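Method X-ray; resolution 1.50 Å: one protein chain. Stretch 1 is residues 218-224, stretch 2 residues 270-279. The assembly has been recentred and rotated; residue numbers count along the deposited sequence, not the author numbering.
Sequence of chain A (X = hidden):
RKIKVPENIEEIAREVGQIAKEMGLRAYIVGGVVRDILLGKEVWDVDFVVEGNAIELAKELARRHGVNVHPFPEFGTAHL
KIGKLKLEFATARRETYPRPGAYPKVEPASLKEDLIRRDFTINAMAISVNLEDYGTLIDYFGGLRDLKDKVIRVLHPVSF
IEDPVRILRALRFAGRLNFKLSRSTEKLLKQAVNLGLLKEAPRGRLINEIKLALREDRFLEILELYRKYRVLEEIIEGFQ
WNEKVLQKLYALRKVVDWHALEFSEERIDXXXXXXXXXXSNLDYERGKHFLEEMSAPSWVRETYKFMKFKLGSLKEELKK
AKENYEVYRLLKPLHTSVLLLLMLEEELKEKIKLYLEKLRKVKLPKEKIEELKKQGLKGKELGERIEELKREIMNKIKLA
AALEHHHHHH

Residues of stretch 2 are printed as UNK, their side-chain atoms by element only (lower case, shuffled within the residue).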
# COMPACT_ATOMS: atom_id res chain seq x y z
N ARG A 218 -7.88 2.35 1.00
CA ARG A 218 -8.49 3.54 0.42
C ARG A 218 -7.76 4.01 -0.84
O ARG A 218 -7.66 5.21 -1.10
CB ARG A 218 -8.52 4.67 1.46
CG ARG A 218 -9.32 4.35 2.72
CD ARG A 218 -10.81 4.61 2.54
NE ARG A 218 -11.45 3.65 1.65
CZ ARG A 218 -11.79 2.41 1.99
NH1 ARG A 218 -11.54 1.97 3.22
NH2 ARG A 218 -12.37 1.61 1.11
N PHE A 219 -7.23 3.08 -1.63
CA PHE A 219 -6.55 3.45 -2.87
C PHE A 219 -7.43 4.31 -3.79
O PHE A 219 -6.92 5.25 -4.40
CB PHE A 219 -6.07 2.18 -3.60
CG PHE A 219 -5.19 2.44 -4.80
CD1 PHE A 219 -4.24 3.46 -4.80
CD2 PHE A 219 -5.27 1.62 -5.91
CE1 PHE A 219 -3.41 3.67 -5.91
CE2 PHE A 219 -4.45 1.82 -7.03
CZ PHE A 219 -3.52 2.84 -7.03
N LEU A 220 -8.72 4.02 -3.90
CA LEU A 220 -9.58 4.83 -4.76
C LEU A 220 -9.62 6.29 -4.29
O LEU A 220 -9.54 7.20 -5.10
CB LEU A 220 -11.00 4.25 -4.84
CG LEU A 220 -11.94 5.01 -5.79
CD1 LEU A 220 -11.30 5.24 -7.16
CD2 LEU A 220 -13.27 4.29 -5.94
N GLU A 221 -9.72 6.50 -2.98
CA GLU A 221 -9.70 7.86 -2.45
C GLU A 221 -8.37 8.54 -2.74
O GLU A 221 -8.31 9.74 -3.03
CB GLU A 221 -9.98 7.87 -0.95
CG GLU A 221 -11.44 7.66 -0.58
CD GLU A 221 -11.88 6.20 -0.52
OE1 GLU A 221 -11.06 5.30 -0.82
OE2 GLU A 221 -13.06 5.97 -0.16
N ILE A 222 -7.29 7.77 -2.65
CA ILE A 222 -5.97 8.31 -2.95
C ILE A 222 -5.89 8.68 -4.44
O ILE A 222 -5.36 9.74 -4.79
CB ILE A 222 -4.87 7.31 -2.56
CG1 ILE A 222 -4.87 7.10 -1.04
CG2 ILE A 222 -3.50 7.80 -3.02
CD1 ILE A 222 -4.04 5.90 -0.58
N LEU A 223 -6.42 7.82 -5.31
CA LEU A 223 -6.47 8.13 -6.74
C LEU A 223 -7.27 9.40 -7.02
O LEU A 223 -6.91 10.17 -7.92
CB LEU A 223 -7.05 6.96 -7.54
CG LEU A 223 -6.12 5.75 -7.64
CD1 LEU A 223 -6.82 4.58 -8.33
CD2 LEU A 223 -4.81 6.10 -8.34
N GLU A 224 -8.36 9.63 -6.29
CA GLU A 224 -9.11 10.87 -6.46
C GLU A 224 -8.25 12.09 -6.10
O GLU A 224 -8.35 13.14 -6.74
CB GLU A 224 -10.39 10.87 -5.63
CG GLU A 224 -11.52 10.04 -6.22
CD GLU A 224 -12.30 10.77 -7.31
OE1 GLU A 224 -11.76 11.72 -7.93
OE2 GLU A 224 -13.47 10.39 -7.53
N UNK A 270 -6.06 -6.50 -5.02
CA UNK A 270 -6.99 -5.79 -5.90
C UNK A 270 -6.50 -4.43 -6.38
O UNK A 270 -6.98 -3.92 -7.39
c UNK A 270 -10.39 -9.10 -3.87
c UNK A 270 -9.81 -8.26 -2.95
c UNK A 270 -8.33 -5.58 -5.21
c UNK A 270 -9.15 -7.12 -3.39
c UNK A 270 -10.30 -8.84 -5.23
c UNK A 270 -9.64 -7.70 -5.66
c UNK A 270 -9.03 -6.84 -4.75
o UNK A 270 -11.05 -10.22 -3.43
N UNK A 271 -5.57 -3.82 -5.64
CA UNK A 271 -5.05 -2.52 -6.03
C UNK A 271 -4.53 -2.49 -7.46
O UNK A 271 -4.68 -1.49 -8.16
N UNK A 272 -3.94 -3.60 -7.90
CA UNK A 272 -3.42 -3.67 -9.26
C UNK A 272 -4.53 -3.56 -10.30
O UNK A 272 -4.29 -3.07 -11.40
c UNK A 272 -2.65 -4.98 -9.47
c UNK A 272 -1.16 -5.77 -7.57
n UNK A 272 0.14 -5.60 -7.15
c UNK A 272 -1.38 -5.06 -8.70
c UNK A 272 0.78 -4.75 -8.02
c UNK A 272 0.26 -3.52 -10.03
c UNK A 272 2.09 -4.28 -8.01
c UNK A 272 -0.15 -4.39 -9.01
c UNK A 272 2.47 -3.43 -9.02
c UNK A 272 1.56 -3.05 -10.03
N UNK A 273 -5.74 -4.00 -9.96
CA UNK A 273 -6.86 -3.87 -10.89
C UNK A 273 -7.23 -2.41 -11.15
O UNK A 273 -7.56 -2.05 -12.27
c UNK A 273 -7.52 -6.77 -11.44
c UNK A 273 -9.31 -6.68 -9.71
c UNK A 273 -8.09 -4.60 -10.36
c UNK A 273 -7.97 -6.11 -10.16
N UNK A 274 -7.18 -1.58 -10.12
CA UNK A 274 -7.39 -0.16 -10.30
C UNK A 274 -6.34 0.41 -11.23
O UNK A 274 -6.64 1.21 -12.10
c UNK A 274 -7.34 0.59 -8.97
c UNK A 274 -10.76 0.83 -7.32
c UNK A 274 -10.65 -0.14 -6.34
o UNK A 274 -11.70 -0.38 -5.49
c UNK A 274 -9.49 -0.88 -6.21
c UNK A 274 -8.44 -0.64 -7.06
c UNK A 274 -9.69 1.06 -8.16
c UNK A 274 -8.51 0.33 -8.05
N UNK A 275 -5.10 -0.01 -11.02
CA UNK A 275 -4.00 0.45 -11.86
C UNK A 275 -4.21 0.06 -13.33
O UNK A 275 -3.99 0.87 -14.23
c UNK A 275 -1.31 1.99 -11.39
c UNK A 275 -0.22 -0.26 -11.65
c UNK A 275 -1.45 0.58 -11.95
c UNK A 275 -2.67 -0.10 -11.35
N UNK A 276 -4.64 -1.17 -13.56
CA UNK A 276 -4.91 -1.63 -14.92
C UNK A 276 -5.99 -0.79 -15.60
O UNK A 276 -5.86 -0.44 -16.77
c UNK A 276 -5.34 -3.09 -14.94
c UNK A 276 -4.77 -5.52 -14.66
c UNK A 276 -3.01 -3.92 -15.42
c UNK A 276 -4.25 -4.09 -14.55
N UNK A 277 -7.06 -0.47 -14.87
CA UNK A 277 -8.09 0.41 -15.41
C UNK A 277 -7.52 1.81 -15.69
O UNK A 277 -7.79 2.40 -16.74
c UNK A 277 -9.31 0.51 -14.46
c UNK A 277 -10.41 -1.44 -15.71
c UNK A 277 -10.04 -0.83 -14.36
c UNK A 277 -10.27 1.60 -14.91
N UNK A 278 -6.73 2.33 -14.75
CA UNK A 278 -6.09 3.64 -14.92
C UNK A 278 -5.27 3.78 -16.19
O UNK A 278 -5.28 4.82 -16.84
c UNK A 278 -5.64 4.77 -12.56
c UNK A 278 -4.47 4.86 -11.62
c UNK A 278 -6.09 6.15 -13.02
c UNK A 278 -5.17 3.94 -13.73
N UNK A 279 -4.54 2.73 -16.55
CA UNK A 279 -3.62 2.80 -17.68
C UNK A 279 -4.20 2.15 -18.93
O UNK A 279 -3.50 1.91 -19.91
c UNK A 279 -2.26 2.15 -17.35
c UNK A 279 -1.61 2.87 -16.15
c UNK A 279 -1.11 -0.12 -17.03
c UNK A 279 -2.42 0.65 -17.09

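Position 270 has eight side-chain atoms: one carbon, then a ring of six carbons bearing an oxygen. It touches nothing on stretch 1. This is Tyr270, and its hydroxyl is hydrogen-bonded elsewhere in the structure.

Position 271 has no side-chain atoms. Its carbonyl O lies 3.5 Å from CE2 of Phe219. It is Gly271. The backbones come near each other here, with CA of Phe219 and CA of Gly271 6.9 Å apart.

Position 272 carries one carbon, then fused five- and six-membered rings holding eight carbons and one nitrogen. CB points away from stretch 1. Only an indole fits: Trp272.

Position 273 has four carbons, forked at the second. Its end leads away from stretch 1, and it makes no contact there. This is Leu273.

Position 274 again has one carbon and a six-carbon ring with an oxygen. CB points toward stretch 1 and lies 3.7 Å from CE2 of Phe219 and 4.1 Å from CD1 of Leu223. The residue is Tyr274. Its CE1 is 4.2 Å from CB of Leu220. The edge of the Phe219 ring is directed toward the face of the Tyr274 ring in an offset edge-to-face pair, with centroids 6.0 Å apart and planes at 86°.

Position 275 has four carbons, forked at the second. Its backbone N lies at the edge of the Phe219 ring, 4.4 Å from CE2 of Phe219. It is Leu275. That N donates a hydrogen bond to O of Gly271, at 3.2 Å.

Position 276 has four carbons, forked at the second, out of reach of stretch 1. It is Leu276.

Position 277 has four carbons, forked at the first, with one arm two carbons long. It is also out of reach. This is Ile277.

Position 278 has four carbons, forked at the second, and CB points toward stretch 1. One terminal carbon meets Leu223. It is Leu278, with CD1 3.5 Å from CD2 of Leu223.

Position 279 has four carbons, forked at the first, one arm longer. It does not reach stretch 1. It is Ile279, the first residue to leave helical phi/psi.

The contact joins two helices whose N-to-C directions differ by 33°, with axes 11.0 Å apart at closest approach. Gly271, Tyr274 and Leu278 follow one side of their helix, meeting Phe219, Leu220 and Leu223. No hydrogen bond crosses between the stretches. Apolar packing and the aromatic pair make the contact, burying 285 Å² in total. Tyr274 contributes the largest share, touching all three partners.

Stretch 2 (270-279) YGWLYLLILI
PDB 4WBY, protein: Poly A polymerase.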